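Local coordinates for DUF5638 domain-containing protein (Legionella pneumophila subsp. pneumophila, PDB 5L1A) that is of unknown function but forms an all-helical DUF5638 domain that, in a protein predicted to hold a transmembrane helix, may act at a membrane, at residues P3-A8 and S48-T53; S71-V76 and A104-V109; N17-L22 and E64-F69. All blocks are in the same frame, centred on the assembly; numbering follows the deposited sequence.

The three contacts lie along one small helical bundle. Interaction 3 sits near its middle, the centre of the contact about 5 Å from the centre of the chain, while interactions 1 and 2 are on opposite sides of that point, their own centres about 26 Å apart. Interactions 2 and 3 share helix 56-77 and are continuous in packing: F106 CD2 lies 3.6 Å from F69 CZ, and F107 CZ lies 3.8 Å from F69 CD1. Interaction 1 does not touch interaction 3; their nearest atoms are about 6 Å apart. E65 of interaction 3 lies in two I3C pockets, one shared with A49 of 48-53 and one with N68; A104 of 104-109 lines another.

Interaction 1: P3-A8 and S48-T53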
loop_
_atom_site.group_PDB
_atom_site.type_symbol
_atom_site.label_atom_id
_atom_site.label_comp_id
_atom_site.label_asym_id
_atom_site.label_seq_id
_atom_site.Cartn_x
_atom_site.Cartn_y
_atom_site.Cartn_z
ATOM N N PRO A 3 7.325 10.463 12.132
ATOM C CA PRO A 3 7.182 10.168 13.562
ATOM C C PRO A 3 8.529 10.254 14.263
ATOM O O PRO A 3 9.581 10.015 13.666
ATOM C CB PRO A 3 6.626 8.740 13.582
ATOM C CG PRO A 3 5.979 8.572 12.269
ATOM C CD PRO A 3 6.825 9.346 11.310
ATOM N N SER A 4 8.491 10.595 15.549
ATOM C CA SER A 4 9.701 10.910 16.295
ATOM C C SER A 4 10.138 9.805 17.250
ATOM O O SER A 4 11.107 10.000 17.990
ATOM C CB SER A 4 9.510 12.213 17.076
ATOM O OG SER A 4 8.437 12.097 17.992
ATOM N N TYR A 5 9.465 8.657 17.259
ATOM C CA TYR A 5 9.918 7.595 18.142
ATOM C C TYR A 5 11.159 6.920 17.564
ATOM O O TYR A 5 11.447 7.004 16.366
ATOM C CB TYR A 5 8.809 6.571 18.394
ATOM C CG TYR A 5 8.135 6.016 17.156
ATOM C CD1 TYR A 5 8.730 5.012 16.404
ATOM C CD2 TYR A 5 6.888 6.477 16.760
ATOM C CE1 TYR A 5 8.115 4.501 15.284
ATOM C CE2 TYR A 5 6.262 5.968 15.641
ATOM C CZ TYR A 5 6.881 4.981 14.905
ATOM O OH TYR A 5 6.261 4.471 13.787
ATOM N N ASN A 6 11.906 6.256 18.446
ATOM C CA ASN A 6 13.152 5.612 18.049
ATOM C C ASN A 6 12.922 4.628 16.911
ATOM O O ASN A 6 11.917 3.911 16.880
ATOM C CB ASN A 6 13.778 4.884 19.239
ATOM C CG ASN A 6 14.587 5.804 20.126
ATOM O OD1 ASN A 6 14.422 7.023 20.095
ATOM N ND2 ASN A 6 15.474 5.222 20.924
ATOM N N ASN A 7 13.861 4.611 15.965
ATOM C CA ASN A 7 13.938 3.654 14.864
ATOM C C ASN A 7 12.842 3.840 13.824
ATOM O O ASN A 7 12.688 2.990 12.940
ATOM C CB ASN A 7 13.924 2.211 15.382
ATOM C CG ASN A 7 15.005 1.963 16.408
ATOM O OD1 ASN A 7 16.137 2.423 16.252
ATOM N ND2 ASN A 7 14.661 1.251 17.474
ATOM N N ALA A 8 12.079 4.932 13.892
ATOM C CA ALA A 8 11.127 5.220 12.827
ATOM C C ALA A 8 11.830 5.414 11.489
ATOM O O ALA A 8 11.271 5.075 10.441
ATOM C CB ALA A 8 10.303 6.457 13.181
ATOM N N SER A 48 0.565 8.343 4.826
ATOM C CA SER A 48 -0.117 9.106 5.869
ATOM C C SER A 48 -0.431 8.242 7.078
ATOM O O SER A 48 -0.397 8.732 8.212
ATOM C CB SER A 48 -1.409 9.727 5.337
ATOM O OG SER A 48 -1.158 10.608 4.257
ATOM N N ALA A 49 -0.750 6.964 6.862
ATOM C CA ALA A 49 -1.060 6.091 7.989
ATOM C C ALA A 49 0.174 5.833 8.842
ATOM O O ALA A 49 0.070 5.720 10.068
ATOM C CB ALA A 49 -1.655 4.773 7.493
ATOM N N PHE A 50 1.350 5.741 8.215
ATOM C CA PHE A 50 2.575 5.540 8.985
ATOM C C PHE A 50 2.950 6.794 9.765
ATOM O O PHE A 50 3.396 6.705 10.914
ATOM C CB PHE A 50 3.722 5.120 8.065
ATOM C CG PHE A 50 5.061 5.063 8.753
ATOM C CD1 PHE A 50 5.448 3.929 9.447
ATOM C CD2 PHE A 50 5.928 6.145 8.709
ATOM C CE1 PHE A 50 6.670 3.873 10.082
ATOM C CE2 PHE A 50 7.151 6.093 9.341
ATOM C CZ PHE A 50 7.524 4.954 10.029
ATOM N N ASN A 51 2.783 7.970 9.155
ATOM C CA ASN A 51 3.129 9.219 9.823
ATOM C C ASN A 51 2.232 9.512 11.017
ATOM O O ASN A 51 2.604 10.325 11.868
ATOM C CB ASN A 51 3.058 10.386 8.838
ATOM C CG ASN A 51 4.037 10.247 7.695
ATOM O OD1 ASN A 51 5.081 9.607 7.824
ATOM N ND2 ASN A 51 3.707 10.857 6.563
ATOM N N LYS A 52 1.058 8.891 11.092
ATOM C CA LYS A 52 0.184 9.069 12.242
ATOM C C LYS A 52 0.497 8.104 13.375
ATOM O O LYS A 52 -0.020 8.290 14.481
ATOM C CB LYS A 52 -1.283 8.913 11.826
ATOM C CG LYS A 52 -1.801 10.030 10.932
ATOM C CD LYS A 52 -3.228 9.760 10.466
ATOM C CE LYS A 52 -3.311 8.482 9.642
ATOM N NZ LYS A 52 -4.655 8.276 9.035
ATOM N N THR A 53 1.319 7.085 13.131
ATOM C CA THR A 53 1.683 6.160 14.192
ATOM C C THR A 53 2.496 6.882 15.261
ATOM O O THR A 53 3.213 7.847 14.983
ATOM C CB THR A 53 2.476 4.975 13.633
ATOM O OG1 THR A 53 3.718 5.435 13.089
ATOM C CG2 THR A 53 1.684 4.272 12.547
#
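A partly buried contact between the N-terminal segment 3-8 and the end of helix 33-51, with the loop residue T53 after it, closes one end of this helical bundle. Segment 3-8 folds into a type II beta turn from Y5 to A8, supported by the 3.3 Å bond from A8 N to Y5 O, and passes directly into helix 8-25. Across the contact the polar tie is a relay from one hydroxyl to another and on to a carbonyl. Y5 OH donates to T53 OG1 at 2.8 Å, and T53 OG1 in turn donates to F50 O at 2.5 Å. The second bond is possible because OG1 lies between the backbone N and the carbonyl carbon of T53 (chi1 64°), turned back to the carbonyl three residues earlier. F50 O is thus gripped twice, since T53 N also donates to it, and the hydroxyl arrives in the carbonyl plane. The Tyr ring reaches T53 because its CG occupies the crowded position between N and carbonyl carbon (chi1 51°); T53 O then meets the ring edge in plane, 3.6 Å from Y5 CE2. Beside this polar line is an apolar patch. F50, with CG anti to its backbone N (chi1 173°), brings its ring up to segment 3-8, where P3 CD approaches F50 CE2 obliquely at 3.8 Å and A8 O lies by the edge at CZ. The same ring also touches L11 and L15 of helix 8-25 and V62 and V63 of helix 56-77, so segment 3-8 packs on a buried ring in contact with both of those helices. The pyrrolidine packs over the carbonyl oxygen that accepts two hydrogen bonds: P3 CG is 3.5 Å from F50 O.

Interaction 2: S71-V76 and A104-V109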
loop_
_atom_site.group_PDB
_atom_site.type_symbol
_atom_site.label_atom_id
_atom_site.label_comp_id
_atom_site.label_asym_id
_atom_site.label_seq_id
_atom_site.Cartn_x
_atom_site.Cartn_y
_atom_site.Cartn_z
ATOM N N SER A 71 3.019 -6.913 -2.615
ATOM C CA SER A 71 3.062 -8.286 -3.109
ATOM C C SER A 71 1.799 -8.636 -3.882
ATOM O O SER A 71 1.863 -9.315 -4.913
ATOM C CB SER A 71 3.260 -9.259 -1.949
ATOM O OG SER A 71 4.545 -9.108 -1.377
ATOM N N LEU A 72 0.641 -8.180 -3.402
ATOM C CA LEU A 72 -0.611 -8.477 -4.091
ATOM C C LEU A 72 -0.685 -7.770 -5.439
ATOM O O LEU A 72 -1.175 -8.344 -6.418
ATOM C CB LEU A 72 -1.797 -8.089 -3.209
ATOM C CG LEU A 72 -1.927 -8.879 -1.906
ATOM C CD1 LEU A 72 -3.110 -8.388 -1.092
ATOM C CD2 LEU A 72 -2.050 -10.368 -2.194
ATOM N N VAL A 73 -0.199 -6.528 -5.513
ATOM C CA VAL A 73 -0.192 -5.807 -6.784
ATOM C C VAL A 73 0.624 -6.563 -7.823
ATOM O O VAL A 73 0.205 -6.705 -8.978
ATOM C CB VAL A 73 0.335 -4.372 -6.593
ATOM C CG1 VAL A 73 0.419 -3.665 -7.937
ATOM C CG2 VAL A 73 -0.559 -3.600 -5.645
ATOM N N SER A 74 1.803 -7.059 -7.435
ATOM C CA SER A 74 2.636 -7.789 -8.385
ATOM C C SER A 74 1.939 -9.057 -8.864
ATOM O O SER A 74 2.005 -9.399 -10.050
ATOM C CB SER A 74 3.993 -8.117 -7.760
ATOM O OG SER A 74 3.863 -8.964 -6.634
ATOM N N GLN A 75 1.247 -9.756 -7.962
ATOM C CA GLN A 75 0.549 -10.977 -8.356
ATOM C C GLN A 75 -0.610 -10.676 -9.299
ATOM O O GLN A 75 -0.887 -11.458 -10.218
ATOM C CB GLN A 75 0.049 -11.720 -7.121
ATOM C CG GLN A 75 1.140 -12.163 -6.178
ATOM C CD GLN A 75 0.587 -12.721 -4.885
ATOM O OE1 GLN A 75 -0.381 -13.481 -4.886
ATOM N NE2 GLN A 75 1.191 -12.335 -3.770
ATOM N N VAL A 76 -1.300 -9.555 -9.089
ATOM C CA VAL A 76 -2.404 -9.185 -9.968
ATOM C C VAL A 76 -1.883 -8.711 -11.317
ATOM O O VAL A 76 -2.335 -9.172 -12.372
ATOM C CB VAL A 76 -3.286 -8.113 -9.302
ATOM C CG1 VAL A 76 -4.325 -7.600 -10.286
ATOM C CG2 VAL A 76 -3.961 -8.679 -8.076
ATOM N N ALA A 104 -9.584 -2.214 -3.417
ATOM C CA ALA A 104 -10.233 -3.120 -4.358
ATOM C C ALA A 104 -10.232 -2.544 -5.766
ATOM O O ALA A 104 -9.999 -3.270 -6.739
ATOM C CB ALA A 104 -11.661 -3.420 -3.905
ATOM N N ASN A 105 -10.491 -1.241 -5.896
ATOM C CA ASN A 105 -10.457 -0.611 -7.211
ATOM C C ASN A 105 -9.061 -0.677 -7.819
ATOM O O ASN A 105 -8.913 -0.907 -9.025
ATOM C CB ASN A 105 -10.935 0.839 -7.114
ATOM C CG ASN A 105 -10.778 1.595 -8.423
ATOM O OD1 ASN A 105 -9.744 2.215 -8.677
ATOM N ND2 ASN A 105 -11.810 1.552 -9.260
ATOM N N PHE A 106 -8.021 -0.490 -7.002
ATOM C CA PHE A 106 -6.667 -0.527 -7.546
ATOM C C PHE A 106 -6.286 -1.928 -8.016
ATOM O O PHE A 106 -5.562 -2.069 -9.007
ATOM C CB PHE A 106 -5.659 -0.013 -6.518
ATOM C CG PHE A 106 -4.292 0.270 -7.094
ATOM C CD1 PHE A 106 -4.042 1.455 -7.774
ATOM C CD2 PHE A 106 -3.261 -0.648 -6.956
ATOM C CE1 PHE A 106 -2.791 1.718 -8.305
ATOM C CE2 PHE A 106 -2.004 -0.394 -7.485
ATOM C CZ PHE A 106 -1.768 0.791 -8.161
ATOM N N PHE A 107 -6.774 -2.969 -7.338
ATOM C CA PHE A 107 -6.514 -4.330 -7.802
ATOM C C PHE A 107 -7.166 -4.592 -9.152
ATOM O O PHE A 107 -6.537 -5.161 -10.053
ATOM C CB PHE A 107 -7.003 -5.345 -6.772
ATOM C CG PHE A 107 -6.122 -5.449 -5.574
ATOM C CD1 PHE A 107 -4.762 -5.231 -5.690
ATOM C CD2 PHE A 107 -6.647 -5.756 -4.333
ATOM C CE1 PHE A 107 -3.935 -5.321 -4.588
ATOM C CE2 PHE A 107 -5.826 -5.849 -3.223
ATOM C CZ PHE A 107 -4.467 -5.632 -3.350
ATOM N N LYS A 108 -8.426 -4.185 -9.312
ATOM C CA LYS A 108 -9.108 -4.385 -10.583
ATOM C C LYS A 108 -8.474 -3.580 -11.710
ATOM O O LYS A 108 -8.569 -3.983 -12.873
ATOM C CB LYS A 108 -10.586 -4.026 -10.441
ATOM C CG LYS A 108 -11.275 -4.742 -9.288
ATOM C CD LYS A 108 -12.786 -4.699 -9.416
ATOM C CE LYS A 108 -13.281 -5.722 -10.427
ATOM N NZ LYS A 108 -13.043 -7.120 -9.960
ATOM N N VAL A 109 -7.821 -2.462 -11.391
ATOM C CA VAL A 109 -7.122 -1.687 -12.412
ATOM C C VAL A 109 -5.923 -2.464 -12.944
ATOM O O VAL A 109 -5.678 -2.513 -14.156
ATOM C CB VAL A 109 -6.696 -0.322 -11.846
ATOM C CG1 VAL A 109 -5.645 0.293 -12.728
ATOM C CG2 VAL A 109 -7.896 0.598 -11.716
#
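F107 has the largest share of this contact, its ring tip lodged against residues 71-76 of helix 56-77. L72 CB comes to 3.6 Å from F107 CZ, approaching obliquely, and V73 CG2 meets the ring edge at F107 CE1, 3.9 Å away. That same V73 methyl lies in the plane of the F106 ring, 4.0 Å from CE2, so one branch bridges two aromatic edges. V76 adds backbone contact: its CG1 sits 3.3 Å from F107 O. The two phenylalanines reach V73 by different torsions, F106 with CG anti to the backbone N (chi1 -167°) and F107 with CG anti to the carbonyl carbon (chi1 -75°). All five residues are buried, and the meeting is wholly apolar in its side chains. Farther out, L39 and I42 of helix 33-51 back the F106 ring, A86 of helix 83-90 touches both V76 and F107, and F25 of helix 8-25 presses on V73. With the local axes 9.7 Å apart and inclined by 32° with the same N-to-C sense, this is the buried helix-on-helix packing of an all-alpha bundle, where helix 97-110 is fitted against helix 56-77.

Interaction 3: N17-L22 and E64-F69; sequences NCDTQL and EEYENF. With I3C (5-amino-2,4,6-triiodobenzene-1,3-dicarboxylic acid), chain B; I3C (5-amino-2,4,6-triiodobenzene-1,3-dicarboxylic acid), chain E.
Helices 8-25 and 56-77 run almost parallel through the middle of the helical bundle, their local axes 10.0 Å apart, with Y66 filling the space between them. Packing is tight around this ring. C18 CB lies over one face, 3.5 Å from the centroid of the Y66 ring and 15° off its normal, a CH-pi contact. C18 SG follows over the same face as a sulfur-aromatic contact, and E67 CG lies 3.6 Å from this sulfur. At the ring edge the phenol donates a very short bond, Y66 OH to D19 OD1 at 2.4 Å, nearly along the C-O axis of OD1. The carboxylate plane is turned 61° from the ring, and N47 binds D19 OD2, so both oxygens are engaged; at this resolution the shortness should not be over-read. The ring also stacks with Y46 of helix 33-51, and L22 CD1 closes in at 3.7 Å from Y66 OH.

Looser is the meeting of L22 CD1 with the edge of F69, 4.3 Å from F69 CE2. On the solvent side, the partly exposed E67 forms a salt bridge with R14 through OE2. On the far flank of helix 56-77, E65 takes no part in the helix contact but touches two bound I3C molecules: its CG lies 3.4 Å from O11 of I3C chain B, and N13 of I3C chain E donates a bent bond (N-H...acceptor angle 135°) to E65 OE1 at 3.1 Å.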
loop_
_atom_site.group_PDB
_atom_site.type_symbol
_atom_site.label_atom_id
_atom_site.label_comp_id
_atom_site.label_asym_id
_atom_site.label_seq_id
_atom_site.Cartn_x
_atom_site.Cartn_y
_atom_site.Cartn_z
ATOM N N ASN A 17 10.896 1.914 -0.208
ATOM C CA ASN A 17 11.010 0.781 -1.121
ATOM C C ASN A 17 9.656 0.426 -1.720
ATOM O O ASN A 17 9.555 0.140 -2.919
ATOM C CB ASN A 17 11.605 -0.427 -0.400
ATOM C CG ASN A 17 13.091 -0.285 -0.150
ATOM O OD1 ASN A 17 13.748 0.577 -0.734
ATOM N ND2 ASN A 17 13.634 -1.140 0.714
ATOM N N CYS A 18 8.603 0.444 -0.900
ATOM C CA CYS A 18 7.260 0.191 -1.407
ATOM C C CYS A 18 6.846 1.245 -2.426
ATOM O O CYS A 18 6.299 0.911 -3.484
ATOM C CB CYS A 18 6.263 0.147 -0.249
ATOM S SG CYS A 18 6.537 -1.177 0.954
ATOM N N ASP A 19 7.104 2.523 -2.128
ATOM C CA ASP A 19 6.766 3.589 -3.071
ATOM C C ASP A 19 7.559 3.456 -4.365
ATOM O O ASP A 19 7.030 3.701 -5.455
ATOM C CB ASP A 19 7.017 4.959 -2.437
ATOM C CG ASP A 19 6.033 5.289 -1.329
ATOM O OD1 ASP A 19 4.935 4.696 -1.298
ATOM O OD2 ASP A 19 6.356 6.153 -0.490
ATOM N N THR A 20 8.838 3.087 -4.262
ATOM C CA THR A 20 9.659 2.890 -5.452
ATOM C C THR A 20 9.207 1.664 -6.231
ATOM O O THR A 20 9.174 1.683 -7.467
ATOM C CB THR A 20 11.129 2.754 -5.055
ATOM O OG1 THR A 20 11.530 3.915 -4.322
ATOM C CG2 THR A 20 12.017 2.597 -6.284
ATOM N N GLN A 21 8.868 0.583 -5.523
ATOM C CA GLN A 21 8.404 -0.625 -6.191
ATOM C C GLN A 21 7.107 -0.383 -6.955
ATOM O O GLN A 21 6.905 -0.963 -8.027
ATOM C CB GLN A 21 8.219 -1.747 -5.172
ATOM C CG GLN A 21 7.850 -3.078 -5.786
ATOM C CD GLN A 21 8.921 -3.595 -6.717
ATOM O OE1 GLN A 21 9.957 -4.087 -6.274
ATOM N NE2 GLN A 21 8.683 -3.476 -8.018
ATOM N N LEU A 22 6.227 0.470 -6.427
ATOM C CA LEU A 22 5.005 0.803 -7.148
ATOM C C LEU A 22 5.318 1.550 -8.436
ATOM O O LEU A 22 4.742 1.247 -9.487
ATOM C CB LEU A 22 4.074 1.627 -6.260
ATOM C CG LEU A 22 2.915 0.889 -5.588
ATOM C CD1 LEU A 22 2.041 1.856 -4.807
ATOM C CD2 LEU A 22 2.087 0.110 -6.605
ATOM N N GLU A 64 4.318 -3.278 7.310
ATOM C CA GLU A 64 4.013 -4.635 6.869
ATOM C C GLU A 64 2.767 -4.668 5.991
ATOM O O GLU A 64 2.707 -5.426 5.018
ATOM C CB GLU A 64 3.841 -5.555 8.078
ATOM C CG GLU A 64 5.134 -5.844 8.813
ATOM C CD GLU A 64 4.913 -6.574 10.124
ATOM O OE1 GLU A 64 3.746 -6.720 10.544
ATOM O OE2 GLU A 64 5.913 -7.003 10.738
ATOM N N GLU A 65 1.761 -3.855 6.322
ATOM C CA GLU A 65 0.536 -3.842 5.528
ATOM C C GLU A 65 0.797 -3.305 4.127
ATOM O O GLU A 65 0.248 -3.819 3.147
ATOM C CB GLU A 65 -0.539 -3.014 6.231
ATOM C CG GLU A 65 -1.882 -3.015 5.526
ATOM C CD GLU A 65 -2.743 -1.833 5.920
ATOM O OE1 GLU A 65 -2.189 -0.861 6.474
ATOM O OE2 GLU A 65 -3.969 -1.871 5.675
ATOM N N TYR A 66 1.631 -2.270 4.019
ATOM C CA TYR A 66 2.017 -1.746 2.713
ATOM C C TYR A 66 2.806 -2.782 1.918
ATOM O O TYR A 66 2.639 -2.904 0.697
ATOM C CB TYR A 66 2.838 -0.470 2.906
ATOM C CG TYR A 66 2.925 0.448 1.709
ATOM C CD1 TYR A 66 2.226 0.183 0.537
ATOM C CD2 TYR A 66 3.719 1.585 1.754
ATOM C CE1 TYR A 66 2.317 1.035 -0.555
ATOM C CE2 TYR A 66 3.816 2.439 0.675
ATOM C CZ TYR A 66 3.118 2.160 -0.477
ATOM O OH TYR A 66 3.222 3.016 -1.551
ATOM N N GLU A 67 3.663 -3.545 2.596
ATOM C CA GLU A 67 4.470 -4.548 1.907
ATOM C C GLU A 67 3.612 -5.685 1.367
ATOM O O GLU A 67 3.831 -6.154 0.243
ATOM C CB GLU A 67 5.545 -5.086 2.849
ATOM C CG GLU A 67 6.648 -4.093 3.115
ATOM C CD GLU A 67 7.422 -4.409 4.371
ATOM O OE1 GLU A 67 6.941 -5.220 5.187
ATOM O OE2 GLU A 67 8.517 -3.842 4.540
ATOM N N ASN A 68 2.639 -6.149 2.154
ATOM C CA ASN A 68 1.723 -7.175 1.664
ATOM C C ASN A 68 0.904 -6.659 0.489
ATOM O O ASN A 68 0.634 -7.402 -0.461
ATOM C CB ASN A 68 0.800 -7.648 2.790
ATOM C CG ASN A 68 1.543 -8.387 3.886
ATOM O OD1 ASN A 68 2.513 -9.098 3.626
ATOM N ND2 ASN A 68 1.086 -8.222 5.123
ATOM N N PHE A 69 0.501 -5.386 0.536
ATOM C CA PHE A 69 -0.217 -4.800 -0.592
ATOM C C PHE A 69 0.641 -4.804 -1.851
ATOM O O PHE A 69 0.144 -5.094 -2.946
ATOM C CB PHE A 69 -0.665 -3.377 -0.249
ATOM C CG PHE A 69 -1.155 -2.588 -1.434
ATOM C CD1 PHE A 69 -2.454 -2.733 -1.894
ATOM C CD2 PHE A 69 -0.317 -1.690 -2.084
ATOM C CE1 PHE A 69 -2.907 -2.003 -2.986
ATOM C CE2 PHE A 69 -0.764 -0.961 -3.174
ATOM C CZ PHE A 69 -2.062 -1.115 -3.621
HETATM I I3 I3C B . -2.540 -10.517 11.146
HETATM I I2 I3C B . -3.139 -9.874 5.067
HETATM I I1 I3C B . -3.169 -4.907 8.672
HETATM O O8 I3C B . -1.675 -6.924 11.475
HETATM O O9 I3C B . -3.858 -7.025 11.637
HETATM C C10 I3C B . -3.296 -6.683 5.915
HETATM N N13 I3C B . -2.776 -11.255 7.971
HETATM C C1 I3C B . -2.869 -7.833 9.647
HETATM C C6 I3C B . -2.780 -9.301 9.476
HETATM C C5 I3C B . -2.859 -9.913 8.132
HETATM C C4 I3C B . -3.028 -9.033 6.961
HETATM C C3 I3C B . -3.120 -7.566 7.111
HETATM C C2 I3C B . -3.039 -6.973 8.458
HETATM C C7 I3C B . -2.795 -7.222 11.010
HETATM O O11 I3C B . -2.284 -6.335 5.273
HETATM O O12 I3C B . -4.453 -6.323 5.595
HETATM I I3 I3C E . -2.589 -1.255 9.583
HETATM I I2 I3C E . -5.232 4.225 8.034
HETATM I I1 I3C E . -7.516 0.820 12.605
HETATM O O8 I3C E . -4.448 -1.128 12.866
HETATM O O9 I3C E . -5.635 -2.198 11.376
HETATM C C10 I3C E . -7.182 3.353 10.450
HETATM N N13 I3C E . -3.142 1.629 7.994
HETATM C C1 I3C E . -5.055 0.054 10.899
HETATM C C6 I3C E . -4.038 0.235 9.831
HETATM C C5 I3C E . -4.066 1.455 8.971
HETATM C C4 I3C E . -5.118 2.487 9.190
HETATM C C3 I3C E . -6.129 2.303 10.256
HETATM C C2 I3C E . -6.097 1.088 11.105
HETATM C C7 I3C E . -5.042 -1.169 11.768
HETATM O O11 I3C E . -8.213 3.300 9.745
HETATM O O12 I3C E . -7.005 4.253 11.299
#